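Long-range contacts in alpha-catenin-like protein hmp-1 (Caenorhabditis elegans, PDB 5H5M), which links the cadherin-catenin complex of adherens junctions to actin filaments and is required for cell migration and cell shape changes that enclose and elongate the embryo: residues A137-R146 / A197-T205; L7-I18 / D33-G44. All coordinates share one frame; numbering follows the deposited sequence.

Contact 1: A137-R146 / A197-T205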
loop_
_atom_site.group_PDB
_atom_site.type_symbol
_atom_site.label_atom_id
_atom_site.label_comp_id
_atom_site.label_asym_id
_atom_site.label_seq_id
_atom_site.Cartn_x
_atom_site.Cartn_y
_atom_site.Cartn_z
ATOM N N ALA A 137 -16.344 -21.398 12.316
ATOM C CA ALA A 137 -15.900 -22.719 12.748
ATOM C C ALA A 137 -16.419 -23.064 14.144
ATOM O O ALA A 137 -16.649 -24.232 14.455
ATOM C CB ALA A 137 -14.382 -22.802 12.716
ATOM N N LYS A 138 -16.605 -22.051 14.982
ATOM C CA LYS A 138 -17.074 -22.275 16.347
ATOM C C LYS A 138 -18.543 -22.697 16.416
ATOM O O LYS A 138 -19.009 -23.150 17.457
ATOM C CB LYS A 138 -16.864 -21.017 17.198
ATOM C CG LYS A 138 -15.436 -20.813 17.659
ATOM C CD LYS A 138 -15.328 -19.659 18.646
ATOM C CE LYS A 138 -13.892 -19.466 19.107
ATOM N NZ LYS A 138 -13.745 -18.318 20.042
ATOM N N GLU A 139 -19.266 -22.556 15.309
ATOM C CA GLU A 139 -20.712 -22.767 15.314
ATOM C C GLU A 139 -21.198 -24.234 15.255
ATOM O O GLU A 139 -22.127 -24.576 15.990
ATOM C CB GLU A 139 -21.351 -21.960 14.184
ATOM C CG GLU A 139 -21.594 -20.527 14.604
ATOM C CD GLU A 139 -22.766 -19.884 13.885
ATOM O OE1 GLU A 139 -23.659 -20.626 13.415
ATOM O OE2 GLU A 139 -22.804 -18.634 13.813
ATOM N N GLY A 140 -20.645 -25.105 14.407
ATOM C CA GLY A 140 -19.674 -24.801 13.375
ATOM C C GLY A 140 -20.333 -24.848 12.005
ATOM O O GLY A 140 -20.855 -25.878 11.576
ATOM N N HIS A 141 -20.326 -23.708 11.326
ATOM C CA HIS A 141 -21.014 -23.539 10.053
ATOM C C HIS A 141 -20.147 -24.028 8.890
ATOM O O HIS A 141 -19.247 -23.315 8.436
ATOM C CB HIS A 141 -21.382 -22.067 9.874
ATOM C CG HIS A 141 -22.641 -21.842 9.104
ATOM N ND1 HIS A 141 -22.668 -21.793 7.727
ATOM C CD2 HIS A 141 -23.915 -21.639 9.513
ATOM C CE1 HIS A 141 -23.905 -21.572 7.322
ATOM N NE2 HIS A 141 -24.683 -21.477 8.386
ATOM N N GLU A 142 -20.423 -25.246 8.423
ATOM C CA GLU A 142 -19.627 -25.889 7.374
ATOM C C GLU A 142 -19.503 -25.033 6.115
ATOM O O GLU A 142 -18.408 -24.836 5.592
ATOM C CB GLU A 142 -20.230 -27.253 7.012
ATOM C CG GLU A 142 -19.603 -27.920 5.789
ATOM C CD GLU A 142 -18.335 -28.694 6.115
ATOM O OE1 GLU A 142 -17.939 -28.720 7.298
ATOM O OE2 GLU A 142 -17.735 -29.276 5.186
ATOM N N GLU A 143 -20.633 -24.519 5.644
ATOM C CA GLU A 143 -20.669 -23.737 4.415
ATOM C C GLU A 143 -19.889 -22.429 4.541
ATOM O O GLU A 143 -19.186 -22.027 3.615
ATOM C CB GLU A 143 -22.118 -23.446 4.016
ATOM C CG GLU A 143 -22.938 -24.691 3.680
ATOM C CD GLU A 143 -23.459 -25.413 4.912
ATOM O OE1 GLU A 143 -23.117 -24.997 6.040
ATOM O OE2 GLU A 143 -24.213 -26.396 4.753
ATOM N N ASN A 144 -20.012 -21.770 5.689
ATOM C CA ASN A 144 -19.329 -20.500 5.909
ATOM C C ASN A 144 -17.844 -20.678 6.189
ATOM O O ASN A 144 -17.028 -19.868 5.757
ATOM C CB ASN A 144 -19.977 -19.729 7.060
ATOM C CG ASN A 144 -21.308 -19.123 6.675
ATOM O OD1 ASN A 144 -21.610 -18.963 5.492
ATOM N ND2 ASN A 144 -22.111 -18.774 7.677
ATOM N N THR A 145 -17.496 -21.735 6.917
ATOM C CA THR A 145 -16.101 -21.997 7.241
ATOM C C THR A 145 -15.289 -22.202 5.964
ATOM O O THR A 145 -14.218 -21.623 5.811
ATOM C CB THR A 145 -15.943 -23.227 8.160
ATOM O OG1 THR A 145 -16.622 -22.992 9.399
ATOM C CG2 THR A 145 -14.470 -23.495 8.443
ATOM N N ARG A 146 -15.816 -23.004 5.043
ATOM C CA ARG A 146 -15.128 -23.270 3.784
ATOM C C ARG A 146 -15.024 -22.013 2.924
ATOM O O ARG A 146 -14.011 -21.794 2.258
ATOM C CB ARG A 146 -15.831 -24.386 3.013
ATOM C CG ARG A 146 -15.835 -25.710 3.760
ATOM C CD ARG A 146 -15.919 -26.894 2.819
ATOM N NE ARG A 146 -15.963 -28.158 3.551
ATOM C CZ ARG A 146 -14.890 -28.796 4.009
ATOM N NH1 ARG A 146 -13.680 -28.291 3.815
ATOM N NH2 ARG A 146 -15.027 -29.939 4.666
ATOM N N ALA A 197 -9.232 -24.614 11.357
ATOM C CA ALA A 197 -10.603 -24.126 11.452
ATOM C C ALA A 197 -11.585 -25.171 10.935
ATOM O O ALA A 197 -12.671 -25.338 11.486
ATOM C CB ALA A 197 -10.759 -22.822 10.684
ATOM N N ILE A 198 -11.193 -25.866 9.872
ATOM C CA ILE A 198 -12.002 -26.942 9.316
ATOM C C ILE A 198 -12.183 -28.043 10.354
ATOM O O ILE A 198 -13.276 -28.588 10.511
ATOM C CB ILE A 198 -11.368 -27.540 8.044
ATOM C CG1 ILE A 198 -11.104 -26.447 7.007
ATOM C CG2 ILE A 198 -12.268 -28.616 7.453
ATOM C CD1 ILE A 198 -12.354 -25.730 6.545
ATOM N N LEU A 199 -11.103 -28.355 11.066
ATOM C CA LEU A 199 -11.135 -29.365 12.121
ATOM C C LEU A 199 -12.028 -28.924 13.274
ATOM O O LEU A 199 -12.779 -29.727 13.829
ATOM C CB LEU A 199 -9.720 -29.656 12.630
ATOM C CG LEU A 199 -8.775 -30.306 11.615
ATOM C CD1 LEU A 199 -7.349 -30.380 12.151
ATOM C CD2 LEU A 199 -9.284 -31.689 11.223
ATOM N N LEU A 200 -11.945 -27.645 13.629
ATOM C CA LEU A 200 -12.774 -27.099 14.695
ATOM C C LEU A 200 -14.243 -27.095 14.287
ATOM O O LEU A 200 -15.119 -27.403 15.094
ATOM C CB LEU A 200 -12.329 -25.684 15.065
ATOM C CG LEU A 200 -13.235 -24.975 16.076
ATOM C CD1 LEU A 200 -13.336 -25.781 17.369
ATOM C CD2 LEU A 200 -12.750 -23.554 16.354
ATOM N N CYS A 201 -14.502 -26.750 13.030
ATOM C CA CYS A 201 -15.861 -26.722 12.498
ATOM C C CYS A 201 -16.551 -28.079 12.624
ATOM O O CYS A 201 -17.733 -28.155 12.961
ATOM C CB CYS A 201 -15.849 -26.281 11.034
ATOM S SG CYS A 201 -17.460 -26.332 10.226
ATOM N N HIS A 202 -15.804 -29.146 12.362
ATOM C CA HIS A 202 -16.362 -30.492 12.378
ATOM C C HIS A 202 -16.568 -31.033 13.795
ATOM O O HIS A 202 -17.342 -31.968 13.994
ATOM C CB HIS A 202 -15.466 -31.440 11.575
ATOM C CG HIS A 202 -15.497 -31.190 10.097
ATOM N ND1 HIS A 202 -14.536 -31.681 9.238
ATOM C CD2 HIS A 202 -16.372 -30.503 9.330
ATOM C CE1 HIS A 202 -14.821 -31.305 8.004
ATOM N NE2 HIS A 202 -15.930 -30.591 8.029
ATOM N N GLN A 203 -15.877 -30.452 14.773
ATOM C CA GLN A 203 -16.032 -30.854 16.176
ATOM C C GLN A 203 -15.998 -29.650 17.122
ATOM O O GLN A 203 -15.074 -29.521 17.925
ATOM C CB GLN A 203 -14.933 -31.840 16.583
ATOM C CG GLN A 203 -14.815 -33.079 15.712
ATOM C CD GLN A 203 -13.918 -34.132 16.326
ATOM O OE1 GLN A 203 -14.119 -34.543 17.468
ATOM N NE2 GLN A 203 -12.920 -34.573 15.572
ATOM N N PRO A 204 -17.012 -28.774 17.043
ATOM C CA PRO A 204 -16.977 -27.476 17.730
ATOM C C PRO A 204 -16.992 -27.560 19.259
ATOM O O PRO A 204 -16.512 -26.635 19.916
ATOM C CB PRO A 204 -18.250 -26.777 17.225
ATOM C CG PRO A 204 -18.702 -27.570 16.035
ATOM C CD PRO A 204 -18.275 -28.969 16.314
ATOM N N THR A 205 -17.532 -28.640 19.814
ATOM C CA THR A 205 -17.633 -28.774 21.266
ATOM C C THR A 205 -16.379 -29.392 21.877
ATOM O O THR A 205 -16.336 -29.672 23.075
ATOM C CB THR A 205 -18.850 -29.627 21.669
ATOM O OG1 THR A 205 -18.714 -30.943 21.120
ATOM C CG2 THR A 205 -20.134 -28.997 21.157
#

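Contact 2: L7-I18 / D33-G44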
loop_
_atom_site.group_PDB
_atom_site.type_symbol
_atom_site.label_atom_id
_atom_site.label_comp_id
_atom_site.label_asym_id
_atom_site.label_seq_id
_atom_site.Cartn_x
_atom_site.Cartn_y
_atom_site.Cartn_z
ATOM N N LEU A 7 16.142 -3.573 -7.941
ATOM C CA LEU A 7 15.680 -2.399 -8.678
ATOM C C LEU A 7 16.060 -1.093 -7.983
ATOM O O LEU A 7 16.379 -0.104 -8.643
ATOM C CB LEU A 7 14.164 -2.452 -8.887
ATOM C CG LEU A 7 13.549 -1.245 -9.607
ATOM C CD1 LEU A 7 14.229 -0.997 -10.949
ATOM C CD2 LEU A 7 12.049 -1.417 -9.796
ATOM N N ILE A 8 16.039 -1.088 -6.655
ATOM C CA ILE A 8 16.366 0.128 -5.923
ATOM C C ILE A 8 17.873 0.382 -5.960
ATOM O O ILE A 8 18.312 1.529 -5.997
ATOM C CB ILE A 8 15.862 0.077 -4.458
ATOM C CG1 ILE A 8 15.890 1.477 -3.842
ATOM C CG2 ILE A 8 16.653 -0.928 -3.620
ATOM C CD1 ILE A 8 15.022 2.470 -4.583
ATOM N N ASN A 9 18.664 -0.687 -5.981
ATOM C CA ASN A 9 20.109 -0.549 -6.072
ATOM C C ASN A 9 20.535 -0.136 -7.476
ATOM O O ASN A 9 21.475 0.639 -7.641
ATOM C CB ASN A 9 20.802 -1.848 -5.666
ATOM C CG ASN A 9 20.695 -2.123 -4.177
ATOM O OD1 ASN A 9 20.506 -1.204 -3.378
ATOM N ND2 ASN A 9 20.814 -3.391 -3.797
ATOM N N GLU A 10 19.836 -0.658 -8.481
ATOM C CA GLU A 10 20.085 -0.276 -9.866
ATOM C C GLU A 10 19.840 1.216 -10.065
ATOM O O GLU A 10 20.623 1.897 -10.721
ATOM C CB GLU A 10 19.203 -1.087 -10.822
ATOM C CG GLU A 10 19.507 -2.581 -10.867
ATOM C CD GLU A 10 20.773 -2.913 -11.644
ATOM O OE1 GLU A 10 21.438 -1.981 -12.144
ATOM O OE2 GLU A 10 21.098 -4.114 -11.762
ATOM N N ILE A 11 18.754 1.717 -9.484
ATOM C CA ILE A 11 18.404 3.132 -9.571
ATOM C C ILE A 11 19.396 4.016 -8.814
ATOM O O ILE A 11 19.876 5.021 -9.343
ATOM C CB ILE A 11 16.986 3.387 -9.024
ATOM C CG1 ILE A 11 15.934 2.801 -9.968
ATOM C CG2 ILE A 11 16.743 4.871 -8.832
ATOM C CD1 ILE A 11 14.522 2.938 -9.452
ATOM N N ASP A 12 19.699 3.635 -7.576
ATOM C CA ASP A 12 20.590 4.419 -6.726
ATOM C C ASP A 12 21.993 4.559 -7.318
ATOM O O ASP A 12 22.554 5.655 -7.349
ATOM C CB ASP A 12 20.674 3.798 -5.329
ATOM C CG ASP A 12 19.386 3.955 -4.541
ATOM O OD1 ASP A 12 18.579 4.847 -4.882
ATOM O OD2 ASP A 12 19.182 3.187 -3.574
ATOM N N THR A 13 22.554 3.449 -7.788
ATOM C CA THR A 13 23.887 3.464 -8.381
ATOM C C THR A 13 23.898 4.234 -9.702
ATOM O O THR A 13 24.852 4.954 -9.998
ATOM C CB THR A 13 24.421 2.036 -8.619
ATOM O OG1 THR A 13 23.509 1.308 -9.447
ATOM C CG2 THR A 13 24.595 1.302 -7.297
ATOM N N PHE A 14 22.831 4.085 -10.482
ATOM C CA PHE A 14 22.714 4.750 -11.778
ATOM C C PHE A 14 22.850 6.262 -11.648
ATOM O O PHE A 14 23.426 6.921 -12.512
ATOM C CB PHE A 14 21.379 4.402 -12.435
ATOM C CG PHE A 14 21.181 5.023 -13.787
ATOM C CD1 PHE A 14 21.932 4.602 -14.875
ATOM C CD2 PHE A 14 20.232 6.014 -13.976
ATOM C CE1 PHE A 14 21.747 5.166 -16.123
ATOM C CE2 PHE A 14 20.039 6.583 -15.226
ATOM C CZ PHE A 14 20.798 6.159 -16.301
ATOM N N GLN A 15 22.327 6.806 -10.555
ATOM C CA GLN A 15 22.393 8.240 -10.311
ATOM C C GLN A 15 23.820 8.712 -10.060
ATOM O O GLN A 15 24.096 9.908 -10.092
ATOM C CB GLN A 15 21.504 8.622 -9.129
ATOM C CG GLN A 15 20.022 8.649 -9.458
ATOM C CD GLN A 15 19.177 9.121 -8.293
ATOM O OE1 GLN A 15 19.469 8.817 -7.137
ATOM N NE2 GLN A 15 18.126 9.875 -8.590
ATOM N N ASN A 16 24.721 7.768 -9.805
ATOM C CA ASN A 16 26.132 8.090 -9.623
ATOM C C ASN A 16 26.959 7.706 -10.844
ATOM O O ASN A 16 27.935 8.377 -11.174
ATOM C CB ASN A 16 26.687 7.395 -8.379
ATOM C CG ASN A 16 26.113 7.955 -7.092
ATOM O OD1 ASN A 16 25.971 9.169 -6.937
ATOM N ND2 ASN A 16 25.776 7.069 -6.160
ATOM N N ARG A 17 26.559 6.625 -11.510
ATOM C CA ARG A 17 27.269 6.135 -12.687
ATOM C C ARG A 17 27.254 7.154 -13.821
ATOM O O ARG A 17 28.210 7.244 -14.592
ATOM C CB ARG A 17 26.666 4.813 -13.174
ATOM C CG ARG A 17 26.829 3.644 -12.213
ATOM C CD ARG A 17 28.289 3.400 -11.862
ATOM N NE ARG A 17 29.097 3.034 -13.025
ATOM C CZ ARG A 17 29.363 1.784 -13.391
ATOM N NH1 ARG A 17 28.883 0.768 -12.686
ATOM N NH2 ARG A 17 30.110 1.548 -14.461
ATOM N N ILE A 18 26.170 7.921 -13.919
ATOM C CA ILE A 18 26.019 8.892 -14.999
ATOM C C ILE A 18 26.866 10.138 -14.768
ATOM O O ILE A 18 26.989 10.986 -15.651
ATOM C CB ILE A 18 24.555 9.323 -15.176
ATOM C CG1 ILE A 18 24.037 9.966 -13.889
ATOM C CG2 ILE A 18 23.695 8.137 -15.591
ATOM C CD1 ILE A 18 22.626 10.475 -13.987
ATOM N N ASP A 33 27.274 0.129 -21.157
ATOM C CA ASP A 33 26.905 -0.341 -19.826
ATOM C C ASP A 33 25.922 0.621 -19.165
ATOM O O ASP A 33 25.071 0.205 -18.382
ATOM C CB ASP A 33 28.142 -0.533 -18.942
ATOM C CG ASP A 33 28.737 0.779 -18.477
ATOM O OD1 ASP A 33 28.879 1.695 -19.311
ATOM O OD2 ASP A 33 29.047 0.895 -17.270
ATOM N N LEU A 34 26.036 1.905 -19.492
ATOM C CA LEU A 34 25.101 2.902 -18.988
ATOM C C LEU A 34 23.732 2.692 -19.626
ATOM O O LEU A 34 22.700 2.838 -18.971
ATOM C CB LEU A 34 25.617 4.311 -19.265
ATOM C CG LEU A 34 25.733 5.258 -18.071
ATOM C CD1 LEU A 34 26.256 4.527 -16.843
ATOM C CD2 LEU A 34 26.648 6.424 -18.424
ATOM N N GLU A 35 23.737 2.342 -20.910
ATOM C CA GLU A 35 22.509 1.975 -21.608
ATOM C C GLU A 35 21.954 0.659 -21.066
ATOM O O GLU A 35 20.745 0.493 -20.947
ATOM C CB GLU A 35 22.753 1.870 -23.115
ATOM C CG GLU A 35 22.815 3.212 -23.829
ATOM C CD GLU A 35 23.131 3.076 -25.305
ATOM O OE1 GLU A 35 23.570 1.984 -25.726
ATOM O OE2 GLU A 35 22.940 4.062 -26.049
ATOM N N GLY A 36 22.845 -0.272 -20.737
ATOM C CA GLY A 36 22.443 -1.533 -20.140
ATOM C C GLY A 36 21.901 -1.319 -18.739
ATOM O O GLY A 36 20.926 -1.950 -18.331
ATOM N N HIS A 37 22.543 -0.415 -18.007
ATOM C CA HIS A 37 22.114 -0.045 -16.662
ATOM C C HIS A 37 20.701 0.538 -16.686
ATOM O O HIS A 37 19.846 0.164 -15.881
ATOM C CB HIS A 37 23.102 0.959 -16.057
ATOM C CG HIS A 37 23.064 1.028 -14.564
ATOM N ND1 HIS A 37 24.136 1.472 -13.816
ATOM C CD2 HIS A 37 22.090 0.723 -13.676
ATOM C CE1 HIS A 37 23.823 1.431 -12.535
ATOM N NE2 HIS A 37 22.586 0.980 -12.421
ATOM N N CYS A 38 20.463 1.449 -17.624
ATOM C CA CYS A 38 19.154 2.072 -17.786
ATOM C C CYS A 38 18.064 1.062 -18.136
ATOM O O CYS A 38 16.946 1.143 -17.625
ATOM C CB CYS A 38 19.212 3.150 -18.867
ATOM S SG CYS A 38 17.624 3.924 -19.229
ATOM N N GLU A 39 18.388 0.120 -19.016
ATOM C CA GLU A 39 17.412 -0.871 -19.455
ATOM C C GLU A 39 17.028 -1.839 -18.337
ATOM O O GLU A 39 15.915 -2.363 -18.325
ATOM C CB GLU A 39 17.940 -1.648 -20.664
ATOM C CG GLU A 39 18.106 -0.800 -21.918
ATOM C CD GLU A 39 16.819 -0.109 -22.336
ATOM O OE1 GLU A 39 15.745 -0.743 -22.260
ATOM O OE2 GLU A 39 16.881 1.074 -22.733
ATOM N N ARG A 40 17.942 -2.071 -17.399
ATOM C CA ARG A 40 17.645 -2.926 -16.252
ATOM C C ARG A 40 16.670 -2.230 -15.311
ATOM O O ARG A 40 15.817 -2.874 -14.698
ATOM C CB ARG A 40 18.924 -3.314 -15.505
ATOM C CG ARG A 40 19.782 -4.329 -16.247
ATOM C CD ARG A 40 20.848 -4.937 -15.346
ATOM N NE ARG A 40 21.890 -3.978 -14.986
ATOM C CZ ARG A 40 22.949 -3.705 -15.743
ATOM N NH1 ARG A 40 23.109 -4.311 -16.912
ATOM N NH2 ARG A 40 23.847 -2.820 -15.333
ATOM N N ILE A 41 16.807 -0.912 -15.203
ATOM C CA ILE A 41 15.867 -0.096 -14.445
ATOM C C ILE A 41 14.486 -0.143 -15.098
ATOM O O ILE A 41 13.474 -0.353 -14.427
ATOM C CB ILE A 41 16.346 1.369 -14.345
ATOM C CG1 ILE A 41 17.660 1.446 -13.564
ATOM C CG2 ILE A 41 15.292 2.242 -13.694
ATOM C CD1 ILE A 41 18.209 2.847 -13.431
ATOM N N VAL A 42 14.459 0.038 -16.414
ATOM C CA VAL A 42 13.207 0.049 -17.159
ATOM C C VAL A 42 12.513 -1.313 -17.102
ATOM O O VAL A 42 11.294 -1.387 -16.934
ATOM C CB VAL A 42 13.437 0.460 -18.627
ATOM C CG1 VAL A 42 12.159 0.299 -19.443
ATOM C CG2 VAL A 42 13.946 1.892 -18.698
ATOM N N SER A 43 13.292 -2.386 -17.222
ATOM C CA SER A 43 12.735 -3.738 -17.164
ATOM C C SER A 43 12.096 -4.027 -15.812
ATOM O O SER A 43 10.977 -4.536 -15.741
ATOM C CB SER A 43 13.809 -4.782 -17.463
ATOM O OG SER A 43 14.109 -4.810 -18.849
ATOM N N GLY A 44 12.809 -3.696 -14.740
ATOM C CA GLY A 44 12.300 -3.898 -13.398
ATOM C C GLY A 44 11.077 -3.044 -13.124
ATOM O O GLY A 44 10.137 -3.481 -12.460
#

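Contact 1: A137-R146 / A197-T205
Glu142 crosses to His202 at the end of helix 173-202. From CB, its chain goes to a CG anti to the backbone N (chi1 171°), then bends at chi2, bringing CD and the carboxylate toward the imidazole. OE1 takes a weak hydrogen bond from His202 NE2 at 2.8 Å, reaching the ring at its edge with carboxylate and ring nearly coplanar. OE2 turns back along its own helix to a salt bridge with Arg146 NE, 2.7 Å away and above the carboxylate plane. With an alanine here, the Arg146 guanidinium would probably lose its countercharge and His202 NE2 its acceptor across the contact. In this helical-bundle M domain of a vinculin-family protein, helices 142-166 and 173-202 run antiparallel, 174° between their short axes, and the turn leading from helix 128-137 into helix 142-166 lies against the end of helix 173-202. A small residue suits the end of helix 128-137, where Ala137 CA is 4.0 Å from Cys201 CA. Cys201, equally compact, fits its SG between Glu142 CA (3.6 Å) and Thr145 OG1 (3.5 Å). Pro204 CG lies 3.5 Å from Gly140 N, the nitrogen of a cis peptide bond; a side chain on Gly140 would clash with Cys201 O. Thr145 CG2 packs on Ile198 CD1 at 3.6 Å.

Contact 2: L7-I18 / D33-G44
His37 and Phe14 meet at the middle of a pair of inclined, roughly antiparallel helices, 7-17 and 33-44, which belong to a helical bundle of the M domain and pack knobs-into-holes. The His37 side chain sits among Glu10, Thr13, Phe14 and Arg17. Phe14 in turn enters the hole formed by Leu34, His37, Cys38 and Ile41. The two side chains run alongside each other, pointing opposite ways: Phe14 CB lies over one face of the imidazole, 3.8 Å from its centroid, a CH-pi contact, and the phenyl ring turns its edge toward the imidazole in an edge-to-face pair with planes at 66°. Histidine suits this buried place because it offers both a flat face and a donor. With CG anti to the backbone N (chi1 -159°), its NE2 gives a hydrogen bond of 2.8 Å to Glu10 O, in the carbonyl plane and on a lone pair. The bond is nevertheless bent, 131° at the hydrogen, and the oxygen lies tilted from the ring plane. That oxygen also accepts from Phe14 N, so the helical bond is kept.

Beside this pair, Ile41 is a third knob, its CD1 3.7 Å from Phe14 CB and its CG2 against Ile11 CG1. Toward the far end Leu7 CD1 reaches Ile41 O at 3.6 Å; Gly44 lets the backbones approach closely there, as a CB would crowd the same methyl.

Charges flank the apolar seam. Glu10 OE2 and Arg40 NE form a salt bridge at 3.3 Å whose hydrogen bond is weak. At the other end, Arg17 bends at chi2 and chi3, bringing NH2 into a salt bridge with Asp33 OD2 at 3.1 Å. Further out, helix 92-122 covers Ile11 through Thr104. Helix 56-80 backs Phe14 with Leu69 and Cys38 with Leu73, and its Tyr80 OH is hydrogen-bonded to Ile18 O.

Both contacts join helices of the same M domain, but they share no helix and lie on opposite sides of the chain's centre, their nearest atoms about 34 Å apart. The helices of contact 1 are almost exactly antiparallel, whereas those of contact 2 are tilted, at 144°. Contact 2 runs along two helix faces, and most of its touching residues are buried, with aromatic and aliphatic knobs inside and salt bridges toward the rim. Contact 1 sits farther from the centre, brings in the end of helix 128-137, and relies more on backbone, small residues and a proline. The histidine of contact 2 is buried in a knobs-into-holes seam; that of contact 1 is exposed in a charged cluster.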